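Putative exonuclease (Eubacterium rectale, PDB 3L0A) is a zinc-binding protein of the PDDEXK-like nuclease clan that probably acts as a hydrolase, possibly as an exonuclease. Local coordinates at residues 54-66 with 90-102. Sequence-based numbering, arbitrary orientation.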
ATOM      1  N   THR A  54      -9.753   9.521 -11.508  1.00 38.60           N
ATOM      2  CA  THR A  54      -9.817   8.318 -12.341  1.00 38.09           C
ATOM      3  C   THR A  54     -11.064   7.498 -11.984  1.00 37.08           C
ATOM      4  O   THR A  54     -11.790   7.091 -12.870  1.00 37.16           O
ATOM      5  CB  THR A  54      -8.554   7.424 -12.204  1.00 38.33           C
ATOM      6  OG1 THR A  54      -7.376   8.145 -12.624  1.00 38.24           O
ATOM      7  CG2 THR A  54      -8.688   6.152 -13.051  1.00 37.02           C
ATOM      8  N   ALA A  55     -11.330   7.344 -10.682  1.00 36.36           N
ATOM      9  CA  ALA A  55     -12.442   6.544 -10.169  1.00 35.72           C
ATOM     10  C   ALA A  55     -13.787   7.080 -10.623  1.00 34.70           C
ATOM     11  O   ALA A  55     -14.628   6.324 -11.041  1.00 34.76           O
ATOM     12  CB  ALA A  55     -12.398   6.481  -8.652  1.00 35.66           C
ATOM     13  N   LEU A  56     -13.962   8.392 -10.530  1.00 33.73           N
ATOM     14  CA  LEU A  56     -15.210   9.066 -10.913  1.00 33.29           C
ATOM     15  C   LEU A  56     -15.425   9.015 -12.423  1.00 31.73           C
ATOM     16  O   LEU A  56     -16.539   8.722 -12.914  1.00 31.73           O
ATOM     17  CB  LEU A  56     -15.193  10.534 -10.427  1.00 33.54           C
ATOM     18  CG  LEU A  56     -15.468  10.687  -8.920  1.00 36.19           C
ATOM     19  CD1 LEU A  56     -14.983  12.047  -8.336  1.00 38.51           C
ATOM     20  CD2 LEU A  56     -17.003  10.476  -8.635  1.00 36.76           C
ATOM     21  N   LEU A  57     -14.341   9.275 -13.146  1.00 29.63           N
ATOM     22  CA  LEU A  57     -14.352   9.188 -14.579  1.00 28.25           C
ATOM     23  C   LEU A  57     -14.667   7.767 -15.074  1.00 27.53           C
ATOM     24  O   LEU A  57     -15.504   7.640 -15.952  1.00 27.25           O
ATOM     25  CB  LEU A  57     -13.055   9.682 -15.158  1.00 28.00           C
ATOM     26  CG  LEU A  57     -12.913  11.207 -15.210  1.00 26.99           C
ATOM     27  CD1 LEU A  57     -11.477  11.539 -15.542  1.00 25.05           C
ATOM     28  CD2 LEU A  57     -13.839  11.798 -16.210  1.00 23.76           C
ATOM     29  N   VAL A  58     -14.034   6.722 -14.527  1.00 26.54           N
ATOM     30  CA  VAL A  58     -14.473   5.366 -14.858  1.00 26.71           C
ATOM     31  C   VAL A  58     -15.988   5.236 -14.679  1.00 26.93           C
ATOM     32  O   VAL A  58     -16.700   4.949 -15.615  1.00 27.64           O
ATOM     33  CB  VAL A  58     -13.754   4.288 -14.069  1.00 26.85           C
ATOM     34  CG1 VAL A  58     -14.519   3.010 -14.124  1.00 25.54           C
ATOM     35  CG2 VAL A  58     -12.322   4.080 -14.616  1.00 26.34           C
ATOM     36  N   GLY A  59     -16.480   5.512 -13.483  1.00 27.11           N
ATOM     37  CA  GLY A  59     -17.895   5.452 -13.194  1.00 26.29           C
ATOM     38  C   GLY A  59     -18.790   6.250 -14.108  1.00 26.69           C
ATOM     39  O   GLY A  59     -19.856   5.737 -14.465  1.00 27.23           O
ATOM     40  N   SER A  60     -18.418   7.478 -14.492  1.00 26.75           N
ATOM     41  CA  SER A  60     -19.254   8.244 -15.455  1.00 27.58           C
ATOM     42  C   SER A  60     -19.225   7.634 -16.904  1.00 27.31           C
ATOM     43  O   SER A  60     -20.196   7.778 -17.704  1.00 26.43           O
ATOM     44  CB  SER A  60     -18.880   9.737 -15.548  1.00 28.37           C
ATOM     45  OG  SER A  60     -19.340  10.509 -14.447  1.00 30.85           O
ATOM     46  N   TYR A  61     -18.130   6.956 -17.229  1.00 26.53           N
ATOM     47  CA  TYR A  61     -17.968   6.357 -18.549  1.00 25.99           C
ATOM     48  C   TYR A  61     -19.028   5.292 -18.700  1.00 25.88           C
ATOM     49  O   TYR A  61     -19.701   5.207 -19.732  1.00 25.62           O
ATOM     50  CB  TYR A  61     -16.571   5.727 -18.682  1.00 25.62           C
ATOM     51  CG  TYR A  61     -16.217   5.162 -20.055  1.00 23.59           C
ATOM     52  CD1 TYR A  61     -16.526   3.854 -20.402  1.00 23.59           C
ATOM     53  CD2 TYR A  61     -15.536   5.921 -20.984  1.00 22.16           C
ATOM     54  CE1 TYR A  61     -16.143   3.322 -21.638  1.00 20.14           C
ATOM     55  CE2 TYR A  61     -15.148   5.403 -22.213  1.00 18.84           C
ATOM     56  CZ  TYR A  61     -15.464   4.104 -22.543  1.00 21.40           C
ATOM     57  OH  TYR A  61     -15.115   3.612 -23.789  1.00 18.00           O
ATOM     58  N   VAL A  62     -19.171   4.510 -17.639  1.00 25.85           N
ATOM     59  CA  VAL A  62     -20.131   3.446 -17.586  1.00 25.47           C
ATOM     60  C   VAL A  62     -21.549   3.983 -17.554  1.00 26.01           C
ATOM     61  O   VAL A  62     -22.412   3.445 -18.278  1.00 24.86           O
ATOM     62  CB  VAL A  62     -19.876   2.519 -16.394  1.00 25.48           C
ATOM     63  CG1 VAL A  62     -20.977   1.538 -16.309  1.00 25.83           C
ATOM     64  CG2 VAL A  62     -18.477   1.804 -16.516  1.00 24.03           C
ATOM     65  N   ASP A  63     -21.817   5.035 -16.769  1.00 25.59           N
ATOM     66  CA  ASP A  63     -23.168   5.680 -16.815  1.00 26.19           C
ATOM     67  C   ASP A  63     -23.502   6.078 -18.233  1.00 26.09           C
ATOM     68  O   ASP A  63     -24.595   5.830 -18.771  1.00 26.75           O
ATOM     69  CB  ASP A  63     -23.213   6.981 -16.011  1.00 26.70           C
ATOM     70  CG  ASP A  63     -23.418   6.769 -14.557  1.00 28.46           C
ATOM     71  OD1 ASP A  63     -23.963   5.719 -14.171  1.00 29.81           O
ATOM     72  OD2 ASP A  63     -23.034   7.672 -13.787  1.00 33.55           O
ATOM     73  N   SER A  64     -22.538   6.743 -18.844  1.00 25.98           N
ATOM     74  CA  SER A  64     -22.726   7.219 -20.175  1.00 25.76           C
ATOM     75  C   SER A  64     -22.985   6.098 -21.190  1.00 24.66           C
ATOM     76  O   SER A  64     -23.769   6.293 -22.124  1.00 24.08           O
ATOM     77  CB  SER A  64     -21.566   8.068 -20.625  1.00 26.09           C
ATOM     78  OG  SER A  64     -22.043   8.798 -21.742  1.00 29.39           O
ATOM     79  N   TYR A  65     -22.333   4.945 -21.019  1.00 23.44           N
ATOM     80  CA  TYR A  65     -22.620   3.786 -21.894  1.00 22.47           C
ATOM     81  C   TYR A  65     -24.110   3.438 -21.808  1.00 22.99           C
ATOM     82  O   TYR A  65     -24.773   3.341 -22.850  1.00 23.33           O
ATOM     83  CB  TYR A  65     -21.757   2.552 -21.583  1.00 21.86           C
ATOM     84  CG  TYR A  65     -22.196   1.349 -22.368  1.00 19.64           C
ATOM     85  CD1 TYR A  65     -21.857   1.205 -23.683  1.00 18.75           C
ATOM     86  CD2 TYR A  65     -23.004   0.404 -21.806  1.00 16.76           C
ATOM     87  CE1 TYR A  65     -22.301   0.138 -24.409  1.00 19.79           C
ATOM     88  CE2 TYR A  65     -23.436  -0.648 -22.505  1.00 18.50           C
ATOM     89  CZ  TYR A  65     -23.088  -0.775 -23.817  1.00 19.63           C
ATOM     90  OH  TYR A  65     -23.517  -1.829 -24.516  1.00 16.44           O
ATOM     91  N   PHE A  66     -24.654   3.313 -20.596  1.00 22.95           N
ATOM     92  CA  PHE A  66     -26.054   2.895 -20.459  1.00 23.62           C
ATOM     93  C   PHE A  66     -27.095   3.928 -20.898  1.00 24.24           C
ATOM     94  O   PHE A  66     -28.196   3.538 -21.319  1.00 23.64           O
ATOM     95  CB  PHE A  66     -26.325   2.394 -19.047  1.00 23.57           C
ATOM     96  CG  PHE A  66     -25.626   1.105 -18.740  1.00 22.66           C
ATOM     97  CD1 PHE A  66     -26.132  -0.095 -19.164  1.00 23.23           C
ATOM     98  CD2 PHE A  66     -24.458   1.082 -18.042  1.00 22.94           C
ATOM     99  CE1 PHE A  66     -25.481  -1.289 -18.868  1.00 23.41           C
ATOM    100  CE2 PHE A  66     -23.807  -0.124 -17.755  1.00 23.66           C
ATOM    101  CZ  PHE A  66     -24.328  -1.291 -18.181  1.00 22.30           C
ATOM    102  N   ASN A  90      -7.550   2.079 -17.535  1.00 24.87           N
ATOM    103  CA  ASN A  90      -8.657   2.061 -16.591  1.00 24.20           C
ATOM    104  C   ASN A  90      -9.968   2.019 -17.334  1.00 23.82           C
ATOM    105  O   ASN A  90     -10.932   1.405 -16.867  1.00 22.84           O
ATOM    106  CB  ASN A  90      -8.658   3.281 -15.704  1.00 24.24           C
ATOM    107  CG  ASN A  90      -7.329   3.480 -14.980  1.00 27.63           C
ATOM    108  OD1 ASN A  90      -7.105   2.916 -13.903  1.00 26.54           O
ATOM    109  ND2 ASN A  90      -6.448   4.312 -15.567  1.00 31.74           N
ATOM    110  N   PHE A  91      -9.982   2.650 -18.505  1.00 23.14           N
ATOM    111  CA  PHE A  91     -11.165   2.665 -19.369  1.00 23.09           C
ATOM    112  C   PHE A  91     -11.290   1.425 -20.253  1.00 23.06           C
ATOM    113  O   PHE A  91     -12.391   0.951 -20.453  1.00 22.48           O
ATOM    114  CB  PHE A  91     -11.229   3.963 -20.145  1.00 22.69           C
ATOM    115  CG  PHE A  91     -11.151   5.135 -19.252  1.00 21.85           C
ATOM    116  CD1 PHE A  91     -12.288   5.627 -18.660  1.00 20.42           C
ATOM    117  CD2 PHE A  91      -9.925   5.653 -18.897  1.00 22.54           C
ATOM    118  CE1 PHE A  91     -12.223   6.655 -17.786  1.00 24.01           C
ATOM    119  CE2 PHE A  91      -9.836   6.713 -18.007  1.00 23.51           C
ATOM    120  CZ  PHE A  91     -10.962   7.220 -17.450  1.00 21.73           C
ATOM    121  N   LYS A  92     -10.180   0.865 -20.721  1.00 23.95           N
ATOM    122  CA  LYS A  92     -10.245  -0.443 -21.353  1.00 24.33           C
ATOM    123  C   LYS A  92     -10.794  -1.465 -20.345  1.00 24.04           C
ATOM    124  O   LYS A  92     -11.552  -2.363 -20.730  1.00 25.57           O
ATOM    125  CB  LYS A  92      -8.879  -0.865 -21.922  1.00 25.34           C
ATOM    126  CG  LYS A  92      -8.383  -0.074 -23.173  1.00 27.38           C
ATOM    127  CD  LYS A  92      -6.872  -0.356 -23.437  1.00 29.68           C
ATOM    128  CE  LYS A  92      -6.330   0.019 -24.849  1.00 30.59           C
ATOM    129  NZ  LYS A  92      -6.347  -1.161 -25.827  1.00 34.76           N
ATOM    130  N   GLN A  93     -10.443  -1.352 -19.064  1.00 23.31           N
ATOM    131  CA  GLN A  93     -11.101  -2.177 -18.046  1.00 23.58           C
ATOM    132  C   GLN A  93     -12.593  -1.832 -17.845  1.00 22.87           C
ATOM    133  O   GLN A  93     -13.417  -2.737 -17.709  1.00 20.33           O
ATOM    134  CB  GLN A  93     -10.401  -2.048 -16.706  1.00 24.89           C
ATOM    135  CG  GLN A  93     -11.054  -2.911 -15.595  1.00 26.75           C
ATOM    136  CD  GLN A  93     -10.327  -2.715 -14.273  1.00 30.45           C
ATOM    137  OE1 GLN A  93     -10.256  -1.607 -13.719  1.00 32.69           O
ATOM    138  NE2 GLN A  93      -9.762  -3.787 -13.776  1.00 31.74           N
ATOM    139  N   ALA A  94     -12.941  -0.535 -17.781  1.00 21.64           N
ATOM    140  CA  ALA A  94     -14.372  -0.165 -17.780  1.00 21.50           C
ATOM    141  C   ALA A  94     -15.167  -0.942 -18.831  1.00 21.58           C
ATOM    142  O   ALA A  94     -16.240  -1.448 -18.538  1.00 23.02           O
ATOM    143  CB  ALA A  94     -14.548   1.312 -18.022  1.00 21.03           C
ATOM    144  N   GLU A  95     -14.681  -1.042 -20.064  1.00 21.14           N
ATOM    145  CA  GLU A  95     -15.448  -1.821 -21.067  1.00 21.46           C
ATOM    146  C   GLU A  95     -15.501  -3.285 -20.694  1.00 21.05           C
ATOM    147  O   GLU A  95     -16.493  -3.958 -20.980  1.00 21.20           O
ATOM    148  CB  GLU A  95     -14.929  -1.606 -22.514  1.00 21.06           C
ATOM    149  CG  GLU A  95     -14.858  -0.087 -22.840  1.00 22.04           C
ATOM    150  CD  GLU A  95     -14.879   0.253 -24.352  1.00 23.06           C
ATOM    151  OE1 GLU A  95     -14.446  -0.556 -25.185  1.00 19.32           O
ATOM    152  OE2 GLU A  95     -15.308   1.369 -24.702  1.00 24.31           O
ATOM    153  N   GLU A  96     -14.454  -3.785 -20.046  1.00 20.46           N
ATOM    154  CA  GLU A  96     -14.457  -5.177 -19.576  1.00 21.04           C
ATOM    155  C   GLU A  96     -15.558  -5.402 -18.561  1.00 19.32           C
ATOM    156  O   GLU A  96     -16.270  -6.419 -18.588  1.00 18.56           O
ATOM    157  CB  GLU A  96     -13.102  -5.601 -18.981  1.00 21.42           C
ATOM    158  CG  GLU A  96     -12.116  -6.221 -20.015  1.00 26.89           C
ATOM    159  CD  GLU A  96     -10.696  -6.504 -19.452  1.00 35.60           C
ATOM    160  OE1 GLU A  96     -10.393  -6.143 -18.275  1.00 36.16           O
ATOM    161  OE2 GLU A  96      -9.881  -7.082 -20.216  1.00 42.28           O
ATOM    162  N   ILE A  97     -15.677  -4.450 -17.660  1.00 18.03           N
ATOM    163  CA  ILE A  97     -16.709  -4.512 -16.639  1.00 17.34           C
ATOM    164  C   ILE A  97     -18.078  -4.446 -17.311  1.00 16.46           C
ATOM    165  O   ILE A  97     -18.952  -5.230 -16.981  1.00 17.38           O
ATOM    166  CB  ILE A  97     -16.595  -3.385 -15.622  1.00 15.69           C
ATOM    167  CG1 ILE A  97     -15.277  -3.476 -14.847  1.00 17.56           C
ATOM    168  CG2 ILE A  97     -17.744  -3.445 -14.697  1.00 17.27           C
ATOM    169  CD1 ILE A  97     -14.927  -2.223 -14.106  1.00 16.90           C
ATOM    170  N   ILE A  98     -18.278  -3.531 -18.255  1.00 16.32           N
ATOM    171  CA  ILE A  98     -19.610  -3.428 -18.943  1.00 15.72           C
ATOM    172  C   ILE A  98     -20.016  -4.757 -19.589  1.00 16.84           C
ATOM    173  O   ILE A  98     -21.199  -5.169 -19.533  1.00 18.42           O
ATOM    174  CB  ILE A  98     -19.615  -2.339 -20.001  1.00 14.84           C
ATOM    175  CG1 ILE A  98     -19.599  -0.951 -19.341  1.00 15.47           C
ATOM    176  CG2 ILE A  98     -20.782  -2.446 -20.947  1.00 12.91           C
ATOM    177  CD1 ILE A  98     -19.202   0.187 -20.326  1.00 12.33           C
ATOM    178  N   ALA A  99     -19.079  -5.400 -20.265  1.00 17.69           N
ATOM    179  CA  ALA A  99     -19.379  -6.664 -20.946  1.00 19.73           C
ATOM    180  C   ALA A  99     -19.749  -7.732 -19.935  1.00 20.48           C
ATOM    181  O   ALA A  99     -20.581  -8.599 -20.204  1.00 22.51           O
ATOM    182  CB  ALA A  99     -18.171  -7.129 -21.771  1.00 19.62           C
ATOM    183  N   ARG A 100     -19.111  -7.669 -18.776  1.00 21.24           N
ATOM    184  CA  ARG A 100     -19.355  -8.632 -17.715  1.00 21.63           C
ATOM    185  C   ARG A 100     -20.781  -8.527 -17.156  1.00 21.48           C
ATOM    186  O   ARG A 100     -21.467  -9.553 -16.972  1.00 20.34           O
ATOM    187  CB  ARG A 100     -18.311  -8.501 -16.614  1.00 21.46           C
ATOM    188  CG  ARG A 100     -18.576  -9.429 -15.431  1.00 23.89           C
ATOM    189  CD  ARG A 100     -18.598 -10.865 -15.896  1.00 23.95           C
ATOM    190  NE  ARG A 100     -18.832 -11.826 -14.838  1.00 24.53           N
ATOM    191  CZ  ARG A 100     -19.965 -12.508 -14.636  1.00 20.67           C
ATOM    192  NH1 ARG A 100     -21.069 -12.336 -15.361  1.00 23.38           N
ATOM    193  NH2 ARG A 100     -20.005 -13.371 -13.662  1.00 19.84           N
ATOM    194  N   ILE A 101     -21.207  -7.290 -16.922  1.00 21.94           N
ATOM    195  CA  ILE A 101     -22.595  -6.933 -16.550  1.00 22.78           C
ATOM    196  C   ILE A 101     -23.576  -7.390 -17.614  1.00 24.06           C
ATOM    197  O   ILE A 101     -24.636  -7.958 -17.329  1.00 24.67           O
ATOM    198  CB  ILE A 101     -22.711  -5.390 -16.411  1.00 22.52           C
ATOM    199  CG1 ILE A 101     -22.048  -4.896 -15.127  1.00 23.82           C
ATOM    200  CG2 ILE A 101     -24.114  -4.930 -16.419  1.00 24.63           C
ATOM    201  CD1 ILE A 101     -21.866  -3.285 -15.058  1.00 21.51           C
ATOM    202  N   GLU A 102     -23.237  -7.149 -18.873  1.00 24.91           N
ATOM    203  CA  GLU A 102     -24.193  -7.413 -19.939  1.00 24.82           C
ATOM    204  C   GLU A 102     -24.491  -8.877 -20.120  1.00 25.42           C
ATOM    205  O   GLU A 102     -25.553  -9.211 -20.549  1.00 27.22           O
ATOM    206  CB  GLU A 102     -23.722  -6.818 -21.255  1.00 24.39           C
ATOM    207  CG  GLU A 102     -24.050  -5.351 -21.335  1.00 24.70           C
ATOM    208  CD  GLU A 102     -23.811  -4.748 -22.698  1.00 26.11           C
ATOM    209  OE1 GLU A 102     -22.843  -5.129 -23.396  1.00 25.80           O
ATOM    210  OE2 GLU A 102     -24.600  -3.862 -23.061  1.00 29.82           O
TER
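Tyr65 and Ile98 meet near the C-terminal half of a helix-helix packing in the PDDEXK-like domain, where helices 54-66 and 90-102 run in the same general direction, cross at -43° and come within 9.8 Å axis to axis. Followed outward from CB to OH, Tyr65 meets first Ile98 and then Glu102. Its CB lies 3.7 Å from Ile98 CD1, and the same methyl reaches CG at the root of the ring. Farther along, Ile98 CG2 sits over one face, displaced toward the rim at CD2 and CE2, in a CH-pi contact 3.9 Å from the ring centroid. At the tip, OH donates to Glu102 OE2 over 2.7 Å, reaching the syn side of the carboxylate from 31° out of its plane. With CG trans to the backbone N (chi1 173°), the ring is carried out across Ile98 to this acceptor. A phenylalanine at Tyr65 could still lie against Ile98, but Glu102 would probably be left without its phenolic donor and be freer to turn. Between the helices, Ala94 CB fits among Val58, Tyr61 and Val62, while Ile98 CG1 lies alongside both Val62 methyls, the two side chains pointing opposite ways. Val58 and Val62 also touch strand 140-147 through Val146 and Leu144, and Ile97 reaches Val146 from helix 90-102, so the helix pair rests on the central sheet. One helical turn before Tyr65, Tyr61 OH likewise donates to Glu95 OE2 at the ring edge, though the modelled 2.4 Å between these two oxygens is doubtfully short. Toward the N-terminal ends, the Phe91 ring takes Val58 CG2 over one face, its CZ reaches Leu57 CB, and its CD1 approaches Tyr61 CD2 at 4.0 Å, the two aromatic planes being steeply inclined to each other.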